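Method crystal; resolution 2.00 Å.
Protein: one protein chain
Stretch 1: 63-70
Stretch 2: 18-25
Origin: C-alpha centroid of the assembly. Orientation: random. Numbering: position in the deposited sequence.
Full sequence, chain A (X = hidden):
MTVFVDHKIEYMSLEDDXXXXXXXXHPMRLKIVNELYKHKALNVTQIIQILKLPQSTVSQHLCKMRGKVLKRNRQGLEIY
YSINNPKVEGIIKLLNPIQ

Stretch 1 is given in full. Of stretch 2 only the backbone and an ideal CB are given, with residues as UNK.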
ATOM      1  N   CYS A  63     -15.620   8.174   0.584  1.00 27.53           N
ATOM      2  CA  CYS A  63     -15.251   9.582   0.603  1.00 29.57           C
ATOM      3  C   CYS A  63     -13.731   9.732   0.646  1.00 29.56           C
ATOM      4  O   CYS A  63     -13.149  10.504  -0.112  1.00 27.71           O
ATOM      5  CB  CYS A  63     -15.879  10.263   1.817  1.00 31.91           C
ATOM      6  SG  CYS A  63     -15.539  12.018   1.917  1.00 39.64           S
ATOM      7  N   LYS A  64     -13.092   8.969   1.528  1.00 27.89           N
ATOM      8  CA  LYS A  64     -11.642   9.006   1.676  1.00 28.65           C
ATOM      9  C   LYS A  64     -10.910   8.482   0.428  1.00 26.56           C
ATOM     10  O   LYS A  64      -9.840   8.971   0.074  1.00 23.77           O
ATOM     11  CB  LYS A  64     -11.236   8.161   2.882  1.00 31.12           C
ATOM     12  CG  LYS A  64     -10.118   8.750   3.723  1.00 40.26           C
ATOM     13  CD  LYS A  64     -10.668   9.546   4.895  1.00 43.23           C
ATOM     14  CE  LYS A  64      -9.550   9.973   5.834  1.00 45.31           C
ATOM     15  NZ  LYS A  64     -10.077  10.597   7.080  1.00 48.34           N
HETATM   16  N   MSE A  65     -11.498   7.490  -0.231  1.00 26.20           N
HETATM   17  CA  MSE A  65     -10.901   6.871  -1.415  1.00 27.37           C
HETATM   18  C   MSE A  65     -11.115   7.620  -2.729  1.00 27.86           C
HETATM   19  O   MSE A  65     -10.270   7.562  -3.626  1.00 26.67           O
HETATM   20  CB  MSE A  65     -11.439   5.447  -1.569  1.00 28.38           C
HETATM   21  CG  MSE A  65     -11.330   4.622  -0.293  1.00 34.42           C
HETATM   22 SE   MSE A  65     -12.201   2.893  -0.403  1.00 37.25          SE
HETATM   23  CE  MSE A  65     -14.018   3.418  -0.627  1.00 41.22           C
ATOM     24  N   ARG A  66     -12.244   8.309  -2.852  1.00 27.45           N
ATOM     25  CA  ARG A  66     -12.551   9.027  -4.084  1.00 29.63           C
ATOM     26  C   ARG A  66     -11.493  10.039  -4.504  1.00 28.93           C
ATOM     27  O   ARG A  66     -11.117  10.914  -3.730  1.00 29.24           O
ATOM     28  CB  ARG A  66     -13.903   9.752  -3.979  1.00 31.86           C
ATOM     29  CG  ARG A  66     -14.147  10.660  -5.182  1.00 35.60           C
ATOM     30  CD  ARG A  66     -15.490  11.376  -5.175  1.00 40.52           C
ATOM     31  NE  ARG A  66     -15.657  12.276  -4.039  1.00 41.93           N
ATOM     32  CZ  ARG A  66     -16.284  11.939  -2.921  1.00 41.79           C
ATOM     33  NH1 ARG A  66     -16.799  10.725  -2.795  1.00 44.77           N
ATOM     34  NH2 ARG A  66     -16.402  12.817  -1.935  1.00 44.17           N
ATOM     35  N   GLY A  67     -11.030   9.926  -5.744  1.00 28.00           N
ATOM     36  CA  GLY A  67     -10.045  10.866  -6.245  1.00 28.38           C
ATOM     37  C   GLY A  67      -8.608  10.414  -6.089  1.00 30.93           C
ATOM     38  O   GLY A  67      -7.712  10.951  -6.733  1.00 32.32           O
ATOM     39  N   LYS A  68      -8.380   9.429  -5.228  1.00 30.71           N
ATOM     40  CA  LYS A  68      -7.033   8.927  -5.007  1.00 30.54           C
ATOM     41  C   LYS A  68      -6.949   7.463  -5.400  1.00 29.01           C
ATOM     42  O   LYS A  68      -6.045   7.054  -6.117  1.00 31.53           O
ATOM     43  CB  LYS A  68      -6.647   9.070  -3.531  1.00 32.90           C
ATOM     44  CG  LYS A  68      -6.497  10.504  -3.044  1.00 35.28           C
ATOM     45  CD  LYS A  68      -6.118  10.543  -1.568  1.00 35.81           C
ATOM     46  CE  LYS A  68      -5.931  11.971  -1.086  1.00 37.74           C
ATOM     47  NZ  LYS A  68      -5.662  12.021   0.375  1.00 39.32           N
ATOM     48  N   VAL A  69      -7.909   6.679  -4.925  1.00 26.30           N
ATOM     49  CA  VAL A  69      -7.930   5.251  -5.192  1.00 26.24           C
ATOM     50  C   VAL A  69      -9.061   4.854  -6.135  1.00 28.06           C
ATOM     51  O   VAL A  69      -8.888   3.985  -6.994  1.00 28.20           O
ATOM     52  CB  VAL A  69      -8.092   4.469  -3.867  1.00 26.05           C
ATOM     53  CG1 VAL A  69      -8.168   2.980  -4.136  1.00 23.16           C
ATOM     54  CG2 VAL A  69      -6.940   4.800  -2.933  1.00 25.30           C
ATOM     55  N   LEU A  70     -10.208   5.506  -5.971  1.00 27.50           N
ATOM     56  CA  LEU A  70     -11.394   5.212  -6.768  1.00 27.47           C
ATOM     57  C   LEU A  70     -11.900   6.397  -7.584  1.00 27.50           C
ATOM     58  O   LEU A  70     -11.652   7.561  -7.251  1.00 25.13           O
ATOM     59  CB  LEU A  70     -12.521   4.735  -5.845  1.00 28.53           C
ATOM     60  CG  LEU A  70     -12.718   3.240  -5.566  1.00 30.86           C
ATOM     61  CD1 LEU A  70     -11.434   2.477  -5.708  1.00 28.63           C
ATOM     62  CD2 LEU A  70     -13.317   3.076  -4.179  1.00 29.24           C
ATOM     63  N   UNK A  18       3.073   6.914  -1.712  1.00 20.46           N
ATOM     64  CA  UNK A  18       2.925   6.647  -0.277  1.00 21.61           C
ATOM     65  C   UNK A  18       1.485   6.903   0.176  1.00 22.85           C
ATOM     66  O   UNK A  18       0.909   6.129   0.952  1.00 21.56           O
ATOM     67  CB  UNK A  18       3.894   7.513   0.531  1.00 21.61           C
ATOM     68  N   UNK A  19       0.918   8.003  -0.307  1.00 23.63           N
ATOM     69  CA  UNK A  19      -0.450   8.395   0.024  1.00 24.20           C
ATOM     70  C   UNK A  19      -1.459   7.385  -0.543  1.00 22.74           C
ATOM     71  O   UNK A  19      -2.500   7.137   0.062  1.00 22.87           O
ATOM     72  CB  UNK A  19      -0.744   9.797  -0.512  1.00 24.20           C
ATOM     73  N   UNK A  20      -1.145   6.799  -1.694  1.00 20.92           N
ATOM     74  CA  UNK A  20      -2.018   5.796  -2.311  1.00 22.09           C
ATOM     75  C   UNK A  20      -2.078   4.557  -1.417  1.00 22.29           C
ATOM     76  O   UNK A  20      -3.146   4.010  -1.158  1.00 20.33           O
ATOM     77  CB  UNK A  20      -1.524   5.427  -3.711  1.00 22.09           C
ATOM     78  N   UNK A  21      -0.921   4.116  -0.939  1.00 22.33           N
ATOM     79  CA  UNK A  21      -0.885   2.944  -0.076  1.00 21.74           C
ATOM     80  C   UNK A  21      -1.592   3.253   1.243  1.00 19.54           C
ATOM     81  O   UNK A  21      -2.329   2.423   1.758  1.00 20.77           O
ATOM     82  CB  UNK A  21       0.557   2.500   0.175  1.00 21.74           C
ATOM     83  N   UNK A  22      -1.375   4.451   1.778  1.00 19.91           N
ATOM     84  CA  UNK A  22      -2.011   4.838   3.033  1.00 21.75           C
ATOM     85  C   UNK A  22      -3.538   4.806   2.919  1.00 23.41           C
ATOM     86  O   UNK A  22      -4.225   4.310   3.809  1.00 20.23           O
ATOM     87  CB  UNK A  22      -1.544   6.234   3.451  1.00 21.75           C
ATOM     88  N   UNK A  23      -4.060   5.321   1.807  1.00 21.80           N
ATOM     89  CA  UNK A  23      -5.498   5.363   1.583  1.00 22.10           C
ATOM     90  C   UNK A  23      -6.112   3.972   1.428  1.00 22.57           C
ATOM     91  O   UNK A  23      -7.268   3.761   1.790  1.00 24.06           O
ATOM     92  CB  UNK A  23      -5.802   6.202   0.340  1.00 22.10           C
ATOM     93  N   UNK A  24      -5.347   3.026   0.891  1.00 20.70           N
ATOM     94  CA  UNK A  24      -5.823   1.647   0.713  1.00 23.67           C
ATOM     95  C   UNK A  24      -5.549   0.772   1.940  1.00 23.44           C
ATOM     96  O   UNK A  24      -6.047  -0.352   2.026  1.00 26.53           O
ATOM     97  CB  UNK A  24      -5.163   1.023  -0.518  1.00 23.67           C
ATOM     98  N   UNK A  25      -4.767   1.282   2.888  1.00 22.34           N
ATOM     99  CA  UNK A  25      -4.378   0.505   4.068  1.00 22.52           C
ATOM    100  C   UNK A  25      -5.428   0.245   5.152  1.00 24.32           C
ATOM    101  O   UNK A  25      -5.171   0.460   6.334  1.00 23.88           O
ATOM    102  CB  UNK A  25      -3.199   1.220   4.731  1.00 22.52           C
TER

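Position 18 opens the stretch in helical geometry, and its ideal CB has nothing of 63-70 within 5.5 Å. The contact sets no rule here, so any helix-tolerant residue would do. The deposited residue is Ala18; Ala18 O accepts a 3.0 Å hydrogen bond from the backbone N of position 22, one turn on.

At position 19 the CA-to-CB bond runs sideways to stretch 1, with the ideal CB 5.5 Å from Lys68 NZ. Lys68, an extended chain ending in an ammonium group, offers a positive charge, and that asks for an acceptor: aspartate or glutamate by charge, asparagine or glutamine by hydrogen bonding alone, with the longer chains better able to cover the gap. Glu19 takes the place. With chi1 t and chi2 p its end comes nearer than its CB, and Lys68 NZ donates to Glu19 OE2 at 2.7 Å, a hydrogen bond within a salt bridge. The lysine covers its share of the distance with chi2 to chi4 all t.

Position 20 also points sideways. Its ideal CB lies 5.4 Å from Lys68 O, and Val69 offers a methyl, CG2, farther along. A branched or flexible apolar chain that can bend back would suit: leucine, isoleucine or methionine. Leu20 does this with chi1 t and chi2 p. Its CD1 comes to 3.9 Å from Val69 CG2, an apolar contact, and packs 3.2 Å from the backbone atom Lys68 O, filling space beside that carbonyl.

Position 21 points away from stretch 1, which therefore says nothing about its identity; it is Leu21. Position 22 is out of reach as well, with no stretch 1 atom within 5.5 Å of its ideal CB, and a wide choice would be compatible. Lys22 occupies it with an extended chain turned only at chi4.

Position 23 is the tightest. Its CA-to-CB bond points toward stretch 1, and the ideal CB is already 3.7 Å from Val69 CG2, 4.8 Å from Lys68 CD and 4.9 Å from Lys64 O. So close an approach favours a small or beta-branched residue: alanine, serine, threonine or valine. Thr23 combines a methyl with a hydroxyl. Its CG2 lies 3.6 Å from Val69 CG2, 3.6 Å from Lys64 O and 3.9 Å from Met65 CA, while its OG1 donates a 2.8 Å hydrogen bond to Glu19 O. The hydroxyl is satisfied within its own helix and also lies 3.8 Å, OG1 to Lys68 CD, from the lysine chain, while the methyl packs where the helix of stretch 1 ends.

Position 24 is sideways again, its ideal CB 4.8 Å from Val69 CG2. A medium or long apolar chain could lie against that methyl, whether leucine, isoleucine or methionine. Selenomethionine Met24 does so with chi1 m and chi2 t, bringing its CG to 3.7 Å from Val69 CG2. One valine methyl therefore meets residues 20, 23 and 24.

Position 25 leaves helical angles and lies out of reach, so the contact makes no demand. It is Ala25, whose N still donates to Lys22 O at 3.2 Å.

Stretch 2 (18-25) AELLKTMA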
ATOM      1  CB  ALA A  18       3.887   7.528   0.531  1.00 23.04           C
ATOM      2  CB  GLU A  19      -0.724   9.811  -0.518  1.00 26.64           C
ATOM      3  CG  GLU A  19      -2.131  10.362  -0.267  1.00 29.38           C
ATOM      4  CD  GLU A  19      -2.490  10.440   1.206  1.00 32.67           C
ATOM      5  OE1 GLU A  19      -1.575  10.368   2.052  1.00 34.05           O
ATOM      6  OE2 GLU A  19      -3.691  10.586   1.522  1.00 35.13           O
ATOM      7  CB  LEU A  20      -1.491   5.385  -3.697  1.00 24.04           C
ATOM      8  CG  LEU A  20      -2.386   4.455  -4.529  1.00 26.46           C
ATOM      9  CD1 LEU A  20      -3.652   5.218  -4.949  1.00 27.61           C
ATOM     10  CD2 LEU A  20      -1.642   3.973  -5.765  1.00 27.48           C
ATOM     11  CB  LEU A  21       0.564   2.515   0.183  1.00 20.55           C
ATOM     12  CG  LEU A  21       1.421   2.155  -1.039  1.00 21.29           C
ATOM     13  CD1 LEU A  21       2.803   1.681  -0.557  1.00 23.18           C
ATOM     14  CD2 LEU A  21       0.752   1.066  -1.861  1.00 23.72           C
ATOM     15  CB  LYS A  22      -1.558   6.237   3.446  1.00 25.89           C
ATOM     16  CG  LYS A  22      -2.151   6.718   4.773  1.00 29.52           C
ATOM     17  CD  LYS A  22      -1.848   8.196   5.009  1.00 34.48           C
ATOM     18  CE  LYS A  22      -2.481   8.704   6.298  1.00 37.02           C
ATOM     19  NZ  LYS A  22      -1.849   8.061   7.483  1.00 40.38           N
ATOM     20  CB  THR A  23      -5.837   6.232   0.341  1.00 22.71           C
ATOM     21  OG1 THR A  23      -5.230   7.521   0.489  1.00 19.95           O
ATOM     22  CG2 THR A  23      -7.355   6.426   0.210  1.00 23.83           C
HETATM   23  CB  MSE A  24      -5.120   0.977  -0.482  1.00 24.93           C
HETATM   24  CG  MSE A  24      -5.300   1.641  -1.849  1.00 24.82           C
HETATM   25 SE   MSE A  24      -4.223   0.742  -3.216  1.00 32.74          SE
HETATM   26  CE  MSE A  24      -5.165  -0.942  -3.255  1.00 25.28           C
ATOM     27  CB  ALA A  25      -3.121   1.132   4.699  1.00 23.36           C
TER
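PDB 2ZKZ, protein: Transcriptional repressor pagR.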